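Local atomic coordinates of periplasmic solute binding protein (Pectobacterium atrosepticum, PDB entry 4RY1), a protein that probably binds a sugar in the periplasm and hands it over to an ABC-type importer. Residues Gly44-Leu49 / Pro70-Asn75; Gln371-Leu376 / Asp396-Gly401; Ile7-Gly12 / Ala18-Ile23. All blocks are in the same frame, centred on the assembly; numbering follows the deposited sequence. Where two conformers were deposited one is given.

In the fold
Interactions 3 and 1 lie in the same alpha/beta lobe of the solute-binding protein and follow one another along the chain; their centres are about 20 Å apart. They touch through Y45: its OH comes within 2.8 Å of S8 OG, probably a hydrogen bond, and its ring meets W10 edge to face, CE1 of Y45 standing 3.6 Å from W10 CE3. W10 also reaches a bound acetate, probably from the crystallisation liquor. Interaction 2 belongs to the C-terminal helices, across the chain's centre from interaction 3, with centres about 35 Å apart and nearest atoms about 13 Å apart. It comes closer to interaction 1, nearest atoms about 6 Å apart, yet the two do not touch.

Interaction 1: residues Gly44-Leu49 / Pro70-Asn75; sequences GYLSRL and PQFSRN
F72 reaches across to L46 and L49 where two helices of the alpha/beta lobe face each other: helix 45-55, which connects the parallel strands 33-40 and 61-64, both paired with strand 3-10, and the short helix 69-74 that follows strand 61-64. The two segment axes stay 12.9 Å apart and make an angle of 35°, so side-chain ends alone span the gap. F72 provides the bridge. With CG turned away from its carbonyl carbon (chi1 -68°), the ring is sent out toward helix 45-55, CE2 and CZ in front. L46 meets this end of the ring with one methyl: CD1 is 3.7 Å from F72 CE2 and equally near CZ, the leucine and the ring passing alongside and pointing opposite ways. L49, nearly one turn further on, offers CD2 to the same corner, 4.2 Å from F72 CE2, at a slant to the ring. F72 also packs on S50 and I53 of helix 45-55, while L49 has M62 and I64 of strand 61-64 as further neighbours. Q71 lies at the more exposed border. Its extended chain runs beside the phenyl group, placing CD 3.9 Å over one face of the F72 ring, nearer its border than its middle, and its amide OE1 comes 4.1 Å from L46 CD1 in a loose van der Waals contact. F72 itself sits within the wider, pi-type turn 70-74 that ends the helix, closed by the hydrogen bond from N75 N to P70 O at 2.9 Å.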
loop_
_atom_site.group_PDB
_atom_site.type_symbol
_atom_site.label_atom_id
_atom_site.label_comp_id
_atom_site.label_asym_id
_atom_site.label_seq_id
_atom_site.Cartn_x
_atom_site.Cartn_y
_atom_site.Cartn_z
ATOM N N GLY A 44 6.441 7.171 12.841
ATOM C CA GLY A 44 7.689 6.992 13.586
ATOM C C GLY A 44 8.343 5.618 13.535
ATOM O O GLY A 44 9.468 5.461 13.994
ATOM N N TYR A 45 7.653 4.609 13.013
ATOM C CA TYR A 45 8.247 3.266 12.967
ATOM C C TYR A 45 9.533 3.211 12.114
ATOM O O TYR A 45 10.558 2.702 12.549
ATOM C CB TYR A 45 7.221 2.244 12.460
ATOM C CG TYR A 45 7.697 0.810 12.443
ATOM C CD1 TYR A 45 8.502 0.337 11.419
ATOM C CD2 TYR A 45 7.314 -0.085 13.425
ATOM C CE1 TYR A 45 8.929 -0.985 11.375
ATOM C CE2 TYR A 45 7.745 -1.409 13.389
ATOM C CZ TYR A 45 8.522 -1.862 12.356
ATOM O OH TYR A 45 8.905 -3.182 12.306
ATOM N N LEU A 46 9.463 3.743 10.910
ATOM C CA LEU A 46 10.623 3.728 10.024
ATOM C C LEU A 46 11.795 4.514 10.631
ATOM O O LEU A 46 12.934 4.036 10.629
ATOM C CB LEU A 46 10.289 4.296 8.647
ATOM C CG LEU A 46 11.489 4.428 7.698
ATOM C CD1 LEU A 46 12.188 3.107 7.451
ATOM C CD2 LEU A 46 11.025 5.023 6.386
ATOM N N SER A 47 11.520 5.703 11.157
ATOM C CA SER A 47 12.605 6.519 11.704
ATOM C C SER A 47 13.253 5.793 12.918
ATOM O O SER A 47 14.487 5.729 13.031
ATOM C CB SER A 47 12.103 7.942 12.000
ATOM O OG SER A 47 11.268 7.951 13.117
ATOM N N ARG A 48 12.441 5.133 13.750
ATOM C CA ARG A 48 12.976 4.358 14.878
ATOM C C ARG A 48 13.819 3.172 14.402
ATOM O O ARG A 48 14.887 2.880 14.946
ATOM C CB ARG A 48 11.854 3.864 15.817
ATOM N N LEU A 49 13.287 2.445 13.422
ATOM C CA LEU A 49 13.968 1.273 12.897
ATOM C C LEU A 49 15.297 1.652 12.267
ATOM O O LEU A 49 16.297 0.976 12.458
ATOM C CB LEU A 49 13.076 0.551 11.887
ATOM C CG LEU A 49 13.734 -0.683 11.263
ATOM C CD1 LEU A 49 14.070 -1.715 12.327
ATOM C CD2 LEU A 49 12.853 -1.277 10.162
ATOM N N PRO A 70 15.217 -0.436 -0.905
ATOM C CA PRO A 70 16.363 0.365 -1.422
ATOM C C PRO A 70 17.238 0.987 -0.326
ATOM O O PRO A 70 18.463 0.870 -0.363
ATOM C CB PRO A 70 15.685 1.402 -2.316
ATOM C CG PRO A 70 14.472 0.662 -2.794
ATOM C CD PRO A 70 13.961 -0.072 -1.583
ATOM N N GLN A 71 16.608 1.570 0.676
ATOM C CA GLN A 71 17.331 2.190 1.793
ATOM C C GLN A 71 18.172 1.174 2.550
ATOM O O GLN A 71 19.349 1.398 2.828
ATOM C CB GLN A 71 16.358 2.871 2.763
ATOM C CG GLN A 71 17.043 3.346 4.038
ATOM C CD GLN A 71 16.144 4.115 5.003
ATOM O OE1 GLN A 71 14.968 4.432 4.704
ATOM N NE2 GLN A 71 16.702 4.425 6.184
ATOM N N PHE A 72 17.547 0.071 2.939
ATOM C CA PHE A 72 18.196 -0.879 3.843
ATOM C C PHE A 72 19.055 -1.947 3.177
ATOM O O PHE A 72 19.953 -2.524 3.824
ATOM C CB PHE A 72 17.141 -1.536 4.744
ATOM C CG PHE A 72 16.505 -0.584 5.731
ATOM C CD1 PHE A 72 17.289 0.204 6.556
ATOM C CD2 PHE A 72 15.122 -0.470 5.821
ATOM C CE1 PHE A 72 16.710 1.082 7.456
ATOM C CE2 PHE A 72 14.531 0.386 6.724
ATOM C CZ PHE A 72 15.337 1.177 7.544
ATOM N N SER A 73 18.736 -2.271 1.924
ATOM C CA SER A 73 19.368 -3.401 1.233
ATOM C C SER A 73 20.122 -3.045 -0.048
ATOM O O SER A 73 21.243 -3.482 -0.229
ATOM C CB SER A 73 18.328 -4.488 0.932
ATOM O OG SER A 73 17.703 -4.947 2.129
ATOM N N ARG A 74 19.511 -2.298 -0.956
ATOM C CA ARG A 74 20.237 -1.909 -2.174
ATOM C C ARG A 74 21.394 -0.977 -1.837
ATOM O O ARG A 74 22.501 -1.123 -2.345
ATOM C CB ARG A 74 19.321 -1.216 -3.165
ATOM C CG ARG A 74 18.167 -2.060 -3.643
ATOM C CD ARG A 74 17.525 -1.421 -4.850
ATOM N NE ARG A 74 16.271 -2.073 -5.203
ATOM C CZ ARG A 74 15.625 -1.896 -6.349
ATOM N NH1 ARG A 74 16.131 -1.098 -7.289
ATOM N NH2 ARG A 74 14.467 -2.514 -6.566
ATOM N N ASN A 75 21.109 -0.072 -0.918
ATOM C CA ASN A 75 22.027 0.983 -0.499
ATOM C C ASN A 75 22.425 0.943 0.970
ATOM O O ASN A 75 22.884 1.931 1.545
ATOM C CB ASN A 75 21.425 2.301 -0.920
ATOM C CG ASN A 75 21.118 2.299 -2.401
ATOM O OD1 ASN A 75 21.963 1.915 -3.213
ATOM N ND2 ASN A 75 19.950 2.691 -2.760
#

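Interaction 2: residues Gln371-Leu376 / Asp396-Gly401; sequences QELVQL and DDFLSG
An antiparallel helical hairpin near the C-terminus, helix 371-385 packed against helix 391-409, is held here chiefly by L376 and F398. The segment axes run 10.5 Å apart with an angle of 168° between their directions, and the backbones come nearest at L376 and F398. L376 does its touching with CD2. This methyl sits 3.6 Å from G401 C and 3.7 Å from F398 O, directly on the main chain of the opposing helix; G401, nearly one turn on from F398, has no side chain to hold it off. The same methyl also flanks the phenyl ring: L376 CD2 is 3.9 Å from F398 CD1, with the branch carbon CG almost as near, and the approach is slanted. F398 carries its CG anti to the backbone N (chi1 171°), which swings the ring over toward helix 371-385. There CE1 of F398 meets L373 O at 4.0 Å, the carbonyl oxygen lying at the ring edge, in its plane. The side chain of L373 adds a looser touch, with CD2 4.5 Å from F398 CZ, and packs further on L406. F398 also meets helix 199-214, packing on V202 and pairing edge to face with F206. The aromatic group is therefore buried among three helices. Beyond the two segments, E372 forms a salt bridge with R408, and D396 one with R203 of helix 199-214. A glycine facing a leucine, with an aromatic ring beside them, gives the close apolar seam of two antiparallel helices, here with helix 199-214 as a third member.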
loop_
_atom_site.group_PDB
_atom_site.type_symbol
_atom_site.label_atom_id
_atom_site.label_comp_id
_atom_site.label_asym_id
_atom_site.label_seq_id
_atom_site.Cartn_x
_atom_site.Cartn_y
_atom_site.Cartn_z
ATOM N N GLN A 371 9.844 8.865 -0.019
ATOM C CA GLN A 371 9.092 9.851 0.771
ATOM C C GLN A 371 9.369 11.283 0.286
ATOM O O GLN A 371 8.454 12.097 0.250
ATOM C CB GLN A 371 9.399 9.739 2.266
ATOM N N GLU A 372 10.620 11.599 -0.060
ATOM C CA GLU A 372 10.915 12.932 -0.625
ATOM C C GLU A 372 10.172 13.184 -1.925
ATOM O O GLU A 372 9.652 14.274 -2.179
ATOM C CB GLU A 372 12.402 13.105 -0.912
ATOM C CG GLU A 372 13.222 13.411 0.302
ATOM C CD GLU A 372 14.675 13.740 -0.041
ATOM O OE1 GLU A 372 15.540 12.895 0.233
ATOM O OE2 GLU A 372 14.939 14.817 -0.613
ATOM N N LEU A 373 10.144 12.173 -2.780
ATOM C CA LEU A 373 9.422 12.292 -4.055
ATOM C C LEU A 373 7.923 12.540 -3.802
ATOM O O LEU A 373 7.293 13.394 -4.418
ATOM C CB LEU A 373 9.667 11.049 -4.899
ATOM C CG LEU A 373 9.046 11.033 -6.289
ATOM C CD1 LEU A 373 9.958 10.283 -7.259
ATOM C CD2 LEU A 373 7.650 10.424 -6.315
ATOM N N VAL A 374 7.341 11.742 -2.918
ATOM C CA VAL A 374 5.919 11.869 -2.616
ATOM C C VAL A 374 5.611 13.238 -2.000
ATOM O O VAL A 374 4.594 13.842 -2.312
ATOM C CB VAL A 374 5.449 10.740 -1.694
ATOM C CG1 VAL A 374 4.055 10.997 -1.146
ATOM C CG2 VAL A 374 5.512 9.415 -2.437
ATOM N N GLN A 375 6.495 13.732 -1.140
ATOM C CA GLN A 375 6.316 15.084 -0.577
ATOM C C GLN A 375 6.468 16.196 -1.605
ATOM O O GLN A 375 5.716 17.165 -1.571
ATOM C CB GLN A 375 7.232 15.314 0.625
ATOM C CG GLN A 375 6.730 14.564 1.849
ATOM C CD GLN A 375 5.250 14.824 2.146
ATOM O OE1 GLN A 375 4.844 15.978 2.335
ATOM N NE2 GLN A 375 4.433 13.758 2.159
ATOM N N LEU A 376 7.364 16.003 -2.567
ATOM C CA LEU A 376 7.520 16.958 -3.659
ATOM C C LEU A 376 6.246 17.018 -4.509
ATOM O O LEU A 376 5.763 18.088 -4.858
ATOM C CB LEU A 376 8.731 16.608 -4.521
ATOM C CG LEU A 376 9.143 17.738 -5.464
ATOM C CD1 LEU A 376 9.655 18.944 -4.693
ATOM C CD2 LEU A 376 10.202 17.286 -6.453
ATOM N N ASP A 396 7.160 21.026 -14.597
ATOM C CA ASP A 396 8.575 21.058 -14.954
ATOM C C ASP A 396 9.467 21.117 -13.692
ATOM O O ASP A 396 10.533 20.506 -13.648
ATOM C CB ASP A 396 8.897 22.256 -15.853
ATOM C CG ASP A 396 8.164 22.236 -17.196
ATOM O OD1 ASP A 396 7.467 21.263 -17.555
ATOM O OD2 ASP A 396 8.298 23.247 -17.924
ATOM N N ASP A 397 9.047 21.887 -12.691
ATOM C CA ASP A 397 9.792 21.978 -11.426
ATOM C C ASP A 397 9.754 20.659 -10.656
ATOM O O ASP A 397 10.737 20.271 -10.023
ATOM C CB ASP A 397 9.270 23.099 -10.529
ATOM C CG ASP A 397 9.581 24.488 -11.079
ATOM O OD1 ASP A 397 10.195 24.613 -12.170
ATOM O OD2 ASP A 397 9.212 25.465 -10.402
ATOM N N PHE A 398 8.614 19.982 -10.717
ATOM C CA PHE A 398 8.520 18.651 -10.116
ATOM C C PHE A 398 9.541 17.723 -10.791
ATOM O O PHE A 398 10.289 17.019 -10.126
ATOM C CB PHE A 398 7.107 18.059 -10.194
ATOM C CG PHE A 398 7.049 16.610 -9.787
ATOM C CD1 PHE A 398 6.988 16.251 -8.439
ATOM C CD2 PHE A 398 7.094 15.613 -10.740
ATOM C CE1 PHE A 398 6.967 14.914 -8.059
ATOM C CE2 PHE A 398 7.071 14.283 -10.369
ATOM C CZ PHE A 398 6.999 13.930 -9.027
ATOM N N LEU A 399 9.586 17.753 -12.112
ATOM C CA LEU A 399 10.506 16.886 -12.850
ATOM C C LEU A 399 11.977 17.090 -12.453
ATOM O O LEU A 399 12.682 16.128 -12.202
ATOM C CB LEU A 399 10.315 17.089 -14.348
ATOM C CG LEU A 399 11.302 16.354 -15.257
ATOM C CD1 LEU A 399 11.265 14.850 -15.011
ATOM C CD2 LEU A 399 10.967 16.681 -16.705
ATOM N N SER A 400 12.436 18.336 -12.421
ATOM C CA SER A 400 13.830 18.624 -12.049
ATOM C C SER A 400 14.122 18.225 -10.590
ATOM O O SER A 400 15.151 17.627 -10.299
ATOM C CB SER A 400 14.186 20.100 -12.315
ATOM O OG SER A 400 13.229 20.977 -11.761
ATOM N N GLY A 401 13.204 18.538 -9.681
ATOM C CA GLY A 401 13.418 18.209 -8.263
ATOM C C GLY A 401 13.367 16.700 -8.014
ATOM O O GLY A 401 14.157 16.138 -7.232
#

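Interaction 3: residues Ile7-Gly12 / Ala18-Ile23; sequences ISWWGG and ATLAAI. With ACT (acetate ion), chain F.
I23 N donates to T19 O at 2.9 Å, the helical bond that sets these two residues one turn apart on the face of helix 13-29 turned to strand 3-10. T19 packs against one face of the W9 ring. Its CG2, anti to the backbone N, stands 3.5 Å from the centroid of the six-membered ring and only 4° off the normal, a nearly head-on CH-pi contact. A chi1 of 73° tucks the W9 ring between its own backbone arms and brings it over the helix. I23 CD1 fills the next place, 3.9 Å from I7 CG2 and 4.1 Å from W9 CZ3. Polar ends are served by the first turns of the helix: W9 NE1 is hydrogen-bonded to H16 ND1, T19 OG1 to R15 O. W10 departs from this layer, and its NE1 makes a weak bond to the acetate O (3.2 Å, 130° at the hydrogen); R15 NH2 also binds the acetate. The contact joins the first strand and helix of the beta-alpha-beta unit 3-10, 13-29, 33-40: V35, A37 and Y39 of strand 33-40 continue the apolar layer beside it, and helices 299-310 and 313-319 flank it through M309 and L319.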
loop_
_atom_site.group_PDB
_atom_site.type_symbol
_atom_site.label_atom_id
_atom_site.label_comp_id
_atom_site.label_asym_id
_atom_site.label_seq_id
_atom_site.Cartn_x
_atom_site.Cartn_y
_atom_site.Cartn_z
ATOM N N ILE A 7 10.683 -9.109 18.188
ATOM C CA ILE A 7 9.901 -8.880 16.940
ATOM C C ILE A 7 9.187 -7.536 17.006
ATOM O O ILE A 7 8.529 -7.230 18.000
ATOM C CB ILE A 7 8.896 -10.038 16.637
ATOM C CG1 ILE A 7 8.085 -9.729 15.386
ATOM C CG2 ILE A 7 8.010 -10.324 17.820
ATOM C CD1 ILE A 7 7.309 -10.928 14.858
ATOM N N SER A 8 9.367 -6.731 15.964
ATOM C CA SER A 8 8.649 -5.481 15.815
ATOM C C SER A 8 7.655 -5.458 14.672
ATOM O O SER A 8 7.854 -6.080 13.619
ATOM C CB SER A 8 9.603 -4.291 15.666
ATOM O OG SER A 8 10.347 -4.296 14.437
ATOM N N TRP A 9 6.611 -4.684 14.881
ATOM C CA TRP A 9 5.639 -4.401 13.832
ATOM C C TRP A 9 4.855 -3.129 14.150
ATOM O O TRP A 9 4.966 -2.600 15.244
ATOM C CB TRP A 9 4.663 -5.596 13.613
ATOM C CG TRP A 9 3.640 -5.771 14.719
ATOM C CD1 TRP A 9 2.394 -5.240 14.765
ATOM C CD2 TRP A 9 3.819 -6.484 15.938
ATOM N NE1 TRP A 9 1.766 -5.607 15.916
ATOM C CE2 TRP A 9 2.615 -6.360 16.671
ATOM C CE3 TRP A 9 4.872 -7.224 16.490
ATOM C CZ2 TRP A 9 2.442 -6.915 17.937
ATOM C CZ3 TRP A 9 4.697 -7.780 17.747
ATOM C CH2 TRP A 9 3.475 -7.644 18.449
ATOM N N TRP A 10 4.078 -2.651 13.189
ATOM C CA TRP A 10 3.148 -1.539 13.404
ATOM C C TRP A 10 1.740 -1.976 13.051
ATOM O O TRP A 10 1.528 -2.974 12.351
ATOM C CB TRP A 10 3.497 -0.318 12.543
ATOM C CG TRP A 10 3.261 -0.534 11.073
ATOM C CD1 TRP A 10 2.106 -0.336 10.380
ATOM C CD2 TRP A 10 4.203 -1.024 10.136
ATOM N NE1 TRP A 10 2.263 -0.689 9.082
ATOM C CE2 TRP A 10 3.560 -1.078 8.884
ATOM C CE3 TRP A 10 5.547 -1.373 10.220
ATOM C CZ2 TRP A 10 4.207 -1.516 7.743
ATOM C CZ3 TRP A 10 6.174 -1.809 9.092
ATOM C CH2 TRP A 10 5.524 -1.872 7.869
ATOM N N GLY A 11 0.790 -1.167 13.465
ATOM C CA GLY A 11 -0.614 -1.361 13.109
ATOM C C GLY A 11 -1.537 -0.902 14.214
ATOM O O GLY A 11 -1.119 -0.232 15.145
ATOM N N GLY A 12 -2.802 -1.254 14.062
ATOM C CA GLY A 12 -3.820 -0.917 15.033
ATOM C C GLY A 12 -4.000 -2.037 16.043
ATOM O O GLY A 12 -3.380 -3.110 15.940
ATOM N N ALA A 18 -3.962 -9.848 17.509
ATOM C CA ALA A 18 -3.839 -11.057 16.716
ATOM C C ALA A 18 -2.386 -11.490 16.645
ATOM O O ALA A 18 -2.071 -12.678 16.641
ATOM C CB ALA A 18 -4.398 -10.807 15.334
ATOM N N THR A 19 -1.473 -10.500 16.535
ATOM C CA THR A 19 -0.040 -10.833 16.476
ATOM C C THR A 19 0.443 -11.414 17.822
ATOM O O THR A 19 1.192 -12.403 17.884
ATOM C CB THR A 19 0.778 -9.616 16.069
ATOM O OG1 THR A 19 0.262 -9.098 14.841
ATOM C CG2 THR A 19 2.236 -9.974 15.886
ATOM N N LEU A 20 -0.019 -10.814 18.909
ATOM C CA LEU A 20 0.225 -11.383 20.243
ATOM C C LEU A 20 -0.339 -12.814 20.376
ATOM O O LEU A 20 0.302 -13.710 20.976
ATOM C CB LEU A 20 -0.303 -10.458 21.351
ATOM C CG LEU A 20 0.689 -9.431 21.898
ATOM C CD1 LEU A 20 1.835 -10.116 22.632
ATOM C CD2 LEU A 20 1.233 -8.542 20.806
ATOM N N ALA A 21 -1.542 -13.041 19.832
ATOM C CA ALA A 21 -2.154 -14.388 19.842
ATOM C C ALA A 21 -1.232 -15.370 19.112
ATOM O O ALA A 21 -1.014 -16.501 19.551
ATOM C CB ALA A 21 -3.512 -14.352 19.176
ATOM N N ALA A 22 -0.701 -14.941 17.972
ATOM C CA ALA A 22 0.211 -15.810 17.217
ATOM C C ALA A 22 1.481 -16.115 18.007
ATOM O O ALA A 22 1.968 -17.239 18.014
ATOM C CB ALA A 22 0.556 -15.203 15.865
ATOM N N ILE A 23 2.011 -15.086 18.658
ATOM C CA ILE A 23 3.207 -15.244 19.490
ATOM C C ILE A 23 2.959 -16.211 20.641
ATOM O O ILE A 23 3.763 -17.083 20.924
ATOM C CB ILE A 23 3.731 -13.875 19.972
ATOM C CG1 ILE A 23 4.320 -13.089 18.784
ATOM C CG2 ILE A 23 4.758 -14.047 21.093
ATOM C CD1 ILE A 23 4.514 -11.615 19.074
HETATM C C ACT F . -1.594 -0.881 7.549
HETATM O O ACT F . -0.939 -0.734 8.607
HETATM O OXT ACT F . -1.437 -1.915 6.881
HETATM C CH3 ACT F . -2.575 0.159 7.055
#